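Local structure of glutathione S-transferase 2 (Onchocerca volvulus, 1TU7) at residues Leu21-Ile26 with Pro186-Tyr191; Ser43-Gly48 with Gln59-Gly64; Gly123-Phe128 with Asp170-Leu175. The protein conjugates glutathione to electrophilic substrates as a homodimer and appears to play a central role in the detoxification system of this parasitic nematode. All coordinates share one frame; numbering follows the deposited sequence.

How the interactions relate
The three contacts cover the two domains of the subunit and the seam between them. Interaction 1 joins the thioredoxin-like N-terminal domain to the helical C-terminal domain, setting helix 15-23 against helix 186-197. Interactions 2 and 3 both lie between its segments along the chain, interaction 2 first, within the N-terminal domain, then interaction 3 within the C-terminal one. Centres of interactions 2 and 3 are about 33 Å apart, on opposite sides of the chain's centre; each is about 25 Å from that of interaction 1. The dimer brings the two domains together: Phe47 of interaction 2 meets Phe128 of the second subunit, a residue of interaction 3.

Interaction 1 of 3, residues Leu21-Ile26 with Pro186-Tyr191; sequences LVDQDI and PKLKEY
Asp23 OD1 is gripped twice, by a salt bridge from Arg185 NH2 and a hydrogen bond with the hydroxyl of Tyr152. The other carboxylate oxygen, OD2, accepts from a water at 2.7 Å, and that water in turn accepts from Lys187 N, so the acid reaches the first turn of helix 186-197 through a solvent molecule. Asp23 has its CG anti to the backbone N (chi1 -173°), which lays the carboxylate across Leu188, whose CG comes within 3.6 Å of OD2. This is a seam between domains: the C-terminal end of helix 15-23, from the thioredoxin-like half, rests on a helix of the all-helical half. A Schellman motif closes helix 15-23, with Asp25 at positive phi and Ile26 N bonding back to Leu21 O at 2.9 Å. Val22, branched at CB, suits the apolar side because it presents two methyls at once. CG1, anti to the backbone N, touches Tyr191 CB at 3.8 Å, while CG2 sits over one face of the Tyr191 ring as a CH-pi contact, 4.2 Å from the centroid and 22° off the normal. Tyr191 sends its hydroxyl on to Glu15. Lys187 lays its aliphatic chain along the helix end, bringing CD to 3.2 Å from Asp23 O and CE beside CB of Asp25, a residue whose carboxylate is salt-bridged to Lys27.

Interaction 2 of 3, residues Ser43-Gly48 with Gln59-Gly64; sequences SQFQFG and QIVQSG. With GSH (glutathione), chain C.
Ser63 holds the gamma-glutamyl carboxylate of glutathione from two directions: its backbone N donates to O12 at 2.9 Å with an N-H...O angle of 161°, and its OG donates to O11 at 2.6 Å. The same N makes a weak second bond to O11. A small serine fits here because its OG, lodged between the backbone N and the carbonyl carbon (chi1 63°), turns to the ligand beside its own N-H. Arg95 bonds to this OG and to glutathione, while the amide end of Gln62 lies beside the ligand's amino nitrogen N1.

Gln62 is the N-cap of helix 63-73, and Val61 just before it is wedged against the loop 43-48. Its CG1 meets the edge of the Phe45 ring, 4.1 Å from CD2, and its CG2 lies 3.9 Å from Phe47 CD1. Two residues earlier, Gln59 extends its chain and donates from NE2 to Gln44 O at 2.9 Å; the bond is nearly straight, but the donor stands 41° above the carbonyl plane. Gln46 reaches toward it tip to tip. A type I turn, closed by Gly48 N to Phe45 O at 3.0 Å, has Phe47 as its third residue and holds the Phe47 ring between Val61 and the second subunit, where it packs edge-to-face with Phe128, as the key residue does in the lock-and-key dimer contact of pi-class transferases.

Placed at a helix N-terminus and near Arg95, the carboxylate probably binds as an anion, stabilised by the N-H of Ser63 in the first turn of the helix, the helix dipole and the nearby positive charge.

Interaction 3 of 3, residues Gly123-Phe128 with Asp170-Leu175; sequences GELAKF and DKFPLL
Within the all-helical C-terminal domain of the transferase, helix 109-132 meets the start of helix 173-183, where Phe172 is the N-cap. The tight part is the Phe172 ring. Leu125 CB lies over one face, 3.9 Å from the centroid and 20° off the normal, a CH-pi contact in which the two side chains cross at about a right angle. Ala126, with little side chain, lets the ring come close to the helix backbone, so that Phe172 CE2 comes within 3.6 Å of Ala126 CA. One turn further, Leu175 fills the groove between Leu125 and Phe128: its CD1 lies 3.4 Å from Leu125 O, and its CD2 4.0 Å from Phe128 CB. Glu129 secures the new helix from outside the two segments, its carboxylate oxygens taking the N-H groups of Leu174 and Leu175.

Packing loosens past the ring, toward Lys171 and Pro173, which are solvent-exposed and take no part in the contact. On the far side of helix 109-132 polar groups take over, and Lys127 bonds to Phe47 O of the second subunit. Its NZ also forms a salt bridge with Glu124, 3.1 Å from OE1, using that oxygen's syn lone pair.

Interaction 1 of 3, residues Leu21-Ile26 with Pro186-Tyr191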
loop_
_atom_site.group_PDB
_atom_site.type_symbol
_atom_site.label_atom_id
_atom_site.label_comp_id
_atom_site.label_asym_id
_atom_site.label_seq_id
_atom_site.Cartn_x
_atom_site.Cartn_y
_atom_site.Cartn_z
ATOM N N LEU A 21 -1.582 -16.655 9.015
ATOM C CA LEU A 21 -2.603 -17.627 9.368
ATOM C C LEU A 21 -1.933 -18.890 9.898
ATOM O O LEU A 21 -2.344 -19.436 10.903
ATOM C CB LEU A 21 -3.475 -17.901 8.153
ATOM C CG LEU A 21 -4.326 -16.746 7.659
ATOM C CD1 LEU A 21 -4.854 -17.014 6.296
ATOM C CD2 LEU A 21 -5.496 -16.485 8.617
ATOM N N VAL A 22 -0.889 -19.329 9.236
ATOM C CA VAL A 22 -0.187 -20.545 9.650
ATOM C C VAL A 22 0.436 -20.331 11.026
ATOM O O VAL A 22 0.273 -21.154 11.910
ATOM C CB VAL A 22 0.889 -20.945 8.636
ATOM C CG1 VAL A 22 1.808 -21.980 9.221
ATOM C CG2 VAL A 22 0.243 -21.507 7.373
ATOM N N ASP A 23 1.135 -19.227 11.233
ATOM C CA ASP A 23 1.832 -18.997 12.488
ATOM C C ASP A 23 0.882 -18.818 13.650
ATOM O O ASP A 23 1.169 -19.257 14.771
ATOM C CB ASP A 23 2.734 -17.781 12.375
ATOM C CG ASP A 23 3.598 -17.602 13.590
ATOM O OD1 ASP A 23 3.436 -16.559 14.280
ATOM O OD2 ASP A 23 4.450 -18.449 13.891
ATOM N N GLN A 24 -0.243 -18.157 13.403
ATOM C CA GLN A 24 -1.271 -17.927 14.418
ATOM C C GLN A 24 -2.189 -19.135 14.598
ATOM O O GLN A 24 -3.068 -19.105 15.461
ATOM C CB GLN A 24 -2.071 -16.672 14.086
ATOM C CG GLN A 24 -1.304 -15.371 14.284
ATOM C CD GLN A 24 -0.698 -15.265 15.646
ATOM O OE1 GLN A 24 -1.400 -15.433 16.629
ATOM N NE2 GLN A 24 0.607 -15.074 15.712
ATOM N N ASP A 25 -1.971 -20.183 13.805
ATOM C CA ASP A 25 -2.775 -21.399 13.816
ATOM C C ASP A 25 -4.250 -21.139 13.584
ATOM O O ASP A 25 -5.132 -21.740 14.219
ATOM C CB ASP A 25 -2.543 -22.197 15.107
ATOM C CG ASP A 25 -2.764 -23.651 14.910
ATOM O OD1 ASP A 25 -3.053 -24.336 15.915
ATOM O OD2 ASP A 25 -2.651 -24.198 13.793
ATOM N N ILE A 26 -4.526 -20.233 12.647
ATOM C CA ILE A 26 -5.871 -19.951 12.159
ATOM C C ILE A 26 -6.075 -20.850 10.967
ATOM O O ILE A 26 -5.417 -20.687 9.913
ATOM C CB ILE A 26 -6.033 -18.475 11.758
ATOM C CG1 ILE A 26 -5.719 -17.559 12.924
ATOM C CG2 ILE A 26 -7.435 -18.240 11.185
ATOM C CD1 ILE A 26 -5.469 -16.123 12.464
ATOM N N PRO A 186 7.807 -22.625 15.527
ATOM C CA PRO A 186 7.480 -24.008 15.166
ATOM C C PRO A 186 6.495 -24.211 14.012
ATOM O O PRO A 186 6.721 -25.085 13.169
ATOM C CB PRO A 186 6.919 -24.576 16.461
ATOM C CG PRO A 186 7.703 -23.856 17.496
ATOM C CD PRO A 186 7.664 -22.396 16.985
ATOM N N LYS A 187 5.425 -23.423 13.960
ATOM C CA LYS A 187 4.440 -23.610 12.917
ATOM C C LYS A 187 5.056 -23.184 11.570
ATOM O O LYS A 187 4.763 -23.785 10.541
ATOM C CB LYS A 187 3.137 -22.841 13.223
ATOM C CG LYS A 187 2.396 -23.429 14.430
ATOM C CD LYS A 187 1.527 -22.444 15.201
ATOM C CE LYS A 187 1.117 -22.993 16.595
ATOM N NZ LYS A 187 1.933 -22.503 17.773
ATOM N N LEU A 188 5.897 -22.162 11.586
ATOM C CA LEU A 188 6.549 -21.715 10.348
ATOM C C LEU A 188 7.642 -22.645 9.910
ATOM O O LEU A 188 7.826 -22.850 8.732
ATOM C CB LEU A 188 7.083 -20.282 10.486
ATOM C CG LEU A 188 6.027 -19.209 10.692
ATOM C CD1 LEU A 188 6.626 -17.832 10.690
ATOM C CD2 LEU A 188 4.931 -19.279 9.653
ATOM N N LYS A 189 8.356 -23.261 10.844
ATOM C CA LYS A 189 9.402 -24.189 10.477
ATOM C C LYS A 189 8.796 -25.321 9.683
ATOM O O LYS A 189 9.320 -25.703 8.636
ATOM C CB LYS A 189 10.114 -24.737 11.732
ATOM C CG LYS A 189 11.236 -25.711 11.427
ATOM C CD LYS A 189 11.938 -26.133 12.709
ATOM C CE LYS A 189 13.081 -27.093 12.432
ATOM N NZ LYS A 189 13.721 -27.492 13.730
ATOM N N GLU A 190 7.723 -25.898 10.189
ATOM C CA GLU A 190 7.076 -27.020 9.510
ATOM C C GLU A 190 6.522 -26.607 8.139
ATOM O O GLU A 190 6.718 -27.282 7.115
ATOM C CB GLU A 190 5.977 -27.525 10.422
ATOM C CG GLU A 190 5.007 -28.537 9.857
ATOM C CD GLU A 190 3.929 -28.913 10.876
ATOM O OE1 GLU A 190 3.255 -28.007 11.472
ATOM O OE2 GLU A 190 3.760 -30.121 11.104
ATOM N N TYR A 191 5.879 -25.453 8.109
ATOM C CA TYR A 191 5.249 -24.970 6.879
ATOM C C TYR A 191 6.312 -24.710 5.820
ATOM O O TYR A 191 6.145 -25.074 4.661
ATOM C CB TYR A 191 4.484 -23.698 7.185
ATOM C CG TYR A 191 3.940 -22.995 5.963
ATOM C CD1 TYR A 191 4.534 -21.853 5.491
ATOM C CD2 TYR A 191 2.846 -23.498 5.287
ATOM C CE1 TYR A 191 4.028 -21.189 4.366
ATOM C CE2 TYR A 191 2.334 -22.859 4.156
ATOM C CZ TYR A 191 2.918 -21.704 3.711
ATOM O OH TYR A 191 2.398 -21.101 2.581
HETATM O O HOH W 1 4.875 -20.782 15.279
#

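Interaction 2 of 3, residues Ser43-Gly48 with Gln59-Gly64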
loop_
_atom_site.group_PDB
_atom_site.type_symbol
_atom_site.label_atom_id
_atom_site.label_comp_id
_atom_site.label_asym_id
_atom_site.label_seq_id
_atom_site.Cartn_x
_atom_site.Cartn_y
_atom_site.Cartn_z
ATOM N N SER A 43 -14.641 -11.264 -12.197
ATOM C CA SER A 43 -15.636 -10.240 -11.878
ATOM C C SER A 43 -16.196 -10.352 -10.458
ATOM O O SER A 43 -16.793 -9.404 -9.953
ATOM C CB SER A 43 -16.791 -10.256 -12.894
ATOM O OG SER A 43 -17.574 -11.400 -12.728
ATOM N N GLN A 44 -15.983 -11.495 -9.808
ATOM C CA GLN A 44 -16.418 -11.678 -8.429
ATOM C C GLN A 44 -15.601 -10.883 -7.409
ATOM O O GLN A 44 -16.025 -10.771 -6.272
ATOM C CB GLN A 44 -16.311 -13.138 -8.054
ATOM C CG GLN A 44 -17.191 -14.030 -8.928
ATOM C CD GLN A 44 -17.140 -15.467 -8.515
ATOM O OE1 GLN A 44 -16.686 -15.794 -7.419
ATOM N NE2 GLN A 44 -17.625 -16.345 -9.385
ATOM N N PHE A 45 -14.456 -10.366 -7.825
ATOM C CA PHE A 45 -13.515 -9.648 -6.948
ATOM C C PHE A 45 -13.616 -8.173 -7.224
ATOM O O PHE A 45 -13.704 -7.778 -8.369
ATOM C CB PHE A 45 -12.119 -10.214 -7.152
ATOM C CG PHE A 45 -12.097 -11.682 -6.895
ATOM C CD1 PHE A 45 -12.187 -12.575 -7.944
ATOM C CD2 PHE A 45 -12.158 -12.172 -5.604
ATOM C CE1 PHE A 45 -12.263 -13.949 -7.713
ATOM C CE2 PHE A 45 -12.215 -13.531 -5.360
ATOM C CZ PHE A 45 -12.269 -14.425 -6.409
ATOM N N GLN A 46 -13.592 -7.374 -6.164
ATOM C CA GLN A 46 -13.917 -5.960 -6.254
ATOM C C GLN A 46 -13.009 -5.147 -7.191
ATOM O O GLN A 46 -13.461 -4.179 -7.785
ATOM C CB GLN A 46 -13.950 -5.347 -4.850
ATOM C CG GLN A 46 -15.082 -5.878 -3.970
ATOM C CD GLN A 46 -14.680 -6.985 -2.985
ATOM O OE1 GLN A 46 -15.128 -6.998 -1.808
ATOM N NE2 GLN A 46 -13.889 -7.917 -3.454
ATOM N N PHE A 47 -11.737 -5.522 -7.324
ATOM C CA PHE A 47 -10.842 -4.932 -8.307
ATOM C C PHE A 47 -10.392 -5.901 -9.397
ATOM O O PHE A 47 -9.444 -5.635 -10.096
ATOM C CB PHE A 47 -9.640 -4.261 -7.618
ATOM C CG PHE A 47 -10.051 -3.186 -6.671
ATOM C CD1 PHE A 47 -10.016 -3.357 -5.290
ATOM C CD2 PHE A 47 -10.542 -2.002 -7.182
ATOM C CE1 PHE A 47 -10.444 -2.335 -4.464
ATOM C CE2 PHE A 47 -10.923 -1.008 -6.424
ATOM C CZ PHE A 47 -10.943 -1.184 -5.039
ATOM N N GLY A 48 -11.078 -7.034 -9.505
ATOM C CA GLY A 48 -10.751 -8.033 -10.502
ATOM C C GLY A 48 -9.444 -8.742 -10.266
ATOM O O GLY A 48 -8.853 -9.293 -11.192
ATOM N N GLN A 59 -16.082 -10.563 2.219
ATOM C CA GLN A 59 -15.168 -10.743 1.138
ATOM C C GLN A 59 -14.238 -9.534 1.076
ATOM O O GLN A 59 -14.656 -8.406 0.773
ATOM C CB GLN A 59 -15.914 -10.912 -0.190
ATOM C CG GLN A 59 -14.978 -11.164 -1.351
ATOM C CD GLN A 59 -15.577 -11.006 -2.738
ATOM O OE1 GLN A 59 -16.552 -10.287 -2.916
ATOM N NE2 GLN A 59 -14.933 -11.593 -3.732
ATOM N N ILE A 60 -12.949 -9.783 1.365
ATOM C CA ILE A 60 -11.953 -8.732 1.481
ATOM C C ILE A 60 -10.843 -8.951 0.462
ATOM O O ILE A 60 -10.117 -9.946 0.530
ATOM C CB ILE A 60 -11.355 -8.725 2.893
ATOM C CG1 ILE A 60 -12.453 -8.738 3.944
ATOM C CG2 ILE A 60 -10.462 -7.500 3.042
ATOM C CD1 ILE A 60 -11.941 -9.073 5.321
ATOM N N VAL A 61 -10.704 -8.052 -0.498
ATOM C CA VAL A 61 -9.542 -8.018 -1.353
ATOM C C VAL A 61 -8.576 -6.926 -0.856
ATOM O O VAL A 61 -8.873 -6.241 0.129
ATOM C CB VAL A 61 -9.905 -7.860 -2.860
ATOM C CG1 VAL A 61 -10.692 -9.055 -3.335
ATOM C CG2 VAL A 61 -10.663 -6.562 -3.154
ATOM N N GLN A 62 -7.414 -6.844 -1.517
ATOM C CA GLN A 62 -6.292 -5.962 -1.199
ATOM C C GLN A 62 -5.471 -6.553 -0.074
ATOM O O GLN A 62 -5.863 -6.538 1.080
ATOM C CB GLN A 62 -6.714 -4.518 -0.920
ATOM C CG GLN A 62 -7.220 -3.806 -2.165
ATOM C CD GLN A 62 -6.165 -3.451 -3.183
ATOM O OE1 GLN A 62 -6.495 -3.037 -4.326
ATOM N NE2 GLN A 62 -4.935 -3.575 -2.815
ATOM N N SER A 63 -4.286 -7.037 -0.433
ATOM C CA SER A 63 -3.443 -7.744 0.498
ATOM C C SER A 63 -3.183 -6.954 1.769
ATOM O O SER A 63 -3.186 -7.531 2.843
ATOM C CB SER A 63 -2.124 -8.151 -0.144
ATOM O OG SER A 63 -1.346 -7.032 -0.562
ATOM N N GLY A 64 -2.951 -5.644 1.681
ATOM C CA GLY A 64 -2.713 -4.873 2.882
ATOM C C GLY A 64 -3.919 -4.735 3.776
ATOM O O GLY A 64 -3.831 -4.741 5.002
HETATM N N1 GSH C . -2.735 -3.945 -4.577
HETATM C CA1 GSH C . -3.081 -5.293 -4.817
HETATM C C1 GSH C . -3.031 -6.132 -3.611
HETATM O O11 GSH C . -2.010 -5.832 -2.787
HETATM O O12 GSH C . -3.743 -7.145 -3.266
HETATM C CB1 GSH C . -2.596 -6.002 -6.008
HETATM C CG1 GSH C . -3.334 -7.238 -6.453
HETATM C CD1 GSH C . -2.715 -7.816 -7.716
HETATM O OE1 GSH C . -1.795 -7.082 -8.386
HETATM N N2 GSH C . -3.083 -9.013 -8.086
HETATM C CA2 GSH C . -2.518 -9.715 -9.240
HETATM C C2 GSH C . -3.623 -10.358 -9.983
HETATM O O2 GSH C . -4.779 -10.738 -9.335
HETATM C CB2 GSH C . -1.568 -10.822 -8.792
HETATM S SG2 GSH C . -0.009 -10.147 -8.181
HETATM N N3 GSH C . -3.500 -10.556 -11.285
HETATM C CA3 GSH C . -4.586 -11.200 -11.974
HETATM C C3 GSH C . -5.168 -10.302 -13.016
HETATM O O31 GSH C . -5.168 -8.987 -12.953
HETATM O O32 GSH C . -5.748 -10.940 -14.121
#

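Interaction 3 of 3, residues Gly123-Phe128 with Asp170-Leu175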
loop_
_atom_site.group_PDB
_atom_site.type_symbol
_atom_site.label_atom_id
_atom_site.label_comp_id
_atom_site.label_asym_id
_atom_site.label_seq_id
_atom_site.Cartn_x
_atom_site.Cartn_y
_atom_site.Cartn_z
ATOM N N GLY A 123 21.505 -1.425 -0.514
ATOM C CA GLY A 123 21.030 -0.183 0.062
ATOM C C GLY A 123 19.610 -0.272 0.564
ATOM O O GLY A 123 19.222 0.406 1.534
ATOM N N GLU A 124 18.803 -1.080 -0.109
ATOM C CA GLU A 124 17.431 -1.246 0.351
ATOM C C GLU A 124 17.397 -2.043 1.643
ATOM O O GLU A 124 16.687 -1.664 2.576
ATOM C CB GLU A 124 16.565 -1.883 -0.733
ATOM C CG GLU A 124 16.385 -0.973 -1.945
ATOM C CD GLU A 124 16.018 0.428 -1.526
ATOM O OE1 GLU A 124 16.842 1.370 -1.737
ATOM O OE2 GLU A 124 14.945 0.590 -0.920
ATOM N N LEU A 125 18.169 -3.117 1.729
ATOM C CA LEU A 125 18.220 -3.880 2.966
ATOM C C LEU A 125 18.789 -3.074 4.106
ATOM O O LEU A 125 18.360 -3.222 5.240
ATOM C CB LEU A 125 19.041 -5.157 2.789
ATOM C CG LEU A 125 18.462 -6.199 1.846
ATOM C CD1 LEU A 125 19.428 -7.341 1.623
ATOM C CD2 LEU A 125 17.127 -6.782 2.401
ATOM N N ALA A 126 19.750 -2.214 3.799
ATOM C CA ALA A 126 20.340 -1.382 4.829
ATOM C C ALA A 126 19.305 -0.529 5.527
ATOM O O ALA A 126 19.397 -0.283 6.734
ATOM C CB ALA A 126 21.423 -0.510 4.243
ATOM N N LYS A 127 18.298 -0.067 4.789
ATOM C CA LYS A 127 17.256 0.750 5.382
ATOM C C LYS A 127 16.505 -0.064 6.430
ATOM O O LYS A 127 16.151 0.435 7.489
ATOM C CB LYS A 127 16.281 1.243 4.300
ATOM C CG LYS A 127 16.894 2.271 3.394
ATOM C CD LYS A 127 16.088 2.479 2.099
ATOM C CE LYS A 127 16.748 3.536 1.221
ATOM N NZ LYS A 127 15.936 3.827 -0.001
ATOM N N PHE A 128 16.229 -1.322 6.116
ATOM C CA PHE A 128 15.560 -2.222 7.070
ATOM C C PHE A 128 16.412 -2.606 8.282
ATOM O O PHE A 128 15.892 -2.717 9.382
ATOM C CB PHE A 128 15.055 -3.483 6.393
ATOM C CG PHE A 128 14.012 -3.231 5.387
ATOM C CD1 PHE A 128 14.264 -3.353 4.059
ATOM C CD2 PHE A 128 12.751 -2.807 5.803
ATOM C CE1 PHE A 128 13.269 -3.102 3.138
ATOM C CE2 PHE A 128 11.771 -2.564 4.898
ATOM C CZ PHE A 128 12.045 -2.693 3.566
ATOM N N ASP A 170 24.359 -11.360 4.419
ATOM C CA ASP A 170 25.679 -11.539 5.031
ATOM C C ASP A 170 26.072 -10.312 5.838
ATOM O O ASP A 170 26.593 -10.439 6.956
ATOM C CB ASP A 170 26.744 -11.755 3.937
ATOM C CG ASP A 170 26.816 -13.189 3.435
ATOM O OD1 ASP A 170 26.051 -14.068 3.902
ATOM O OD2 ASP A 170 27.629 -13.517 2.538
ATOM N N LYS A 171 25.845 -9.124 5.279
ATOM C CA LYS A 171 26.260 -7.874 5.898
ATOM C C LYS A 171 25.192 -7.219 6.775
ATOM O O LYS A 171 25.380 -6.107 7.273
ATOM C CB LYS A 171 26.709 -6.901 4.812
ATOM C CG LYS A 171 27.876 -7.426 3.971
ATOM C CD LYS A 171 28.483 -6.342 3.087
ATOM C CE LYS A 171 29.645 -6.872 2.246
ATOM N NZ LYS A 171 30.168 -8.176 2.758
ATOM N N PHE A 172 24.076 -7.922 6.994
ATOM C CA PHE A 172 22.943 -7.372 7.740
ATOM C C PHE A 172 22.552 -8.323 8.854
ATOM O O PHE A 172 21.661 -9.127 8.722
ATOM C CB PHE A 172 21.784 -7.119 6.779
ATOM C CG PHE A 172 22.149 -6.215 5.656
ATOM C CD1 PHE A 172 22.267 -6.702 4.366
ATOM C CD2 PHE A 172 22.429 -4.874 5.883
ATOM C CE1 PHE A 172 22.629 -5.860 3.330
ATOM C CE2 PHE A 172 22.809 -4.033 4.854
ATOM C CZ PHE A 172 22.897 -4.522 3.575
ATOM N N PRO A 173 23.279 -8.292 9.952
ATOM C CA PRO A 173 23.101 -9.305 10.993
ATOM C C PRO A 173 21.749 -9.285 11.701
ATOM O O PRO A 173 21.236 -10.346 12.073
ATOM C CB PRO A 173 24.266 -9.010 11.950
ATOM C CG PRO A 173 24.614 -7.592 11.681
ATOM C CD PRO A 173 24.350 -7.334 10.263
ATOM N N LEU A 174 21.174 -8.113 11.915
ATOM C CA LEU A 174 19.843 -8.069 12.536
ATOM C C LEU A 174 18.805 -8.717 11.607
ATOM O O LEU A 174 17.976 -9.492 12.049
ATOM C CB LEU A 174 19.410 -6.657 12.883
ATOM C CG LEU A 174 20.303 -5.888 13.873
ATOM C CD1 LEU A 174 19.806 -4.468 14.064
ATOM C CD2 LEU A 174 20.362 -6.594 15.189
ATOM N N LEU A 175 18.884 -8.440 10.321
ATOM C CA LEU A 175 17.966 -9.056 9.372
ATOM C C LEU A 175 18.171 -10.541 9.248
ATOM O O LEU A 175 17.209 -11.302 9.175
ATOM C CB LEU A 175 18.077 -8.405 8.015
ATOM C CG LEU A 175 17.660 -6.945 7.925
ATOM C CD1 LEU A 175 17.908 -6.391 6.523
ATOM C CD2 LEU A 175 16.220 -6.766 8.322
#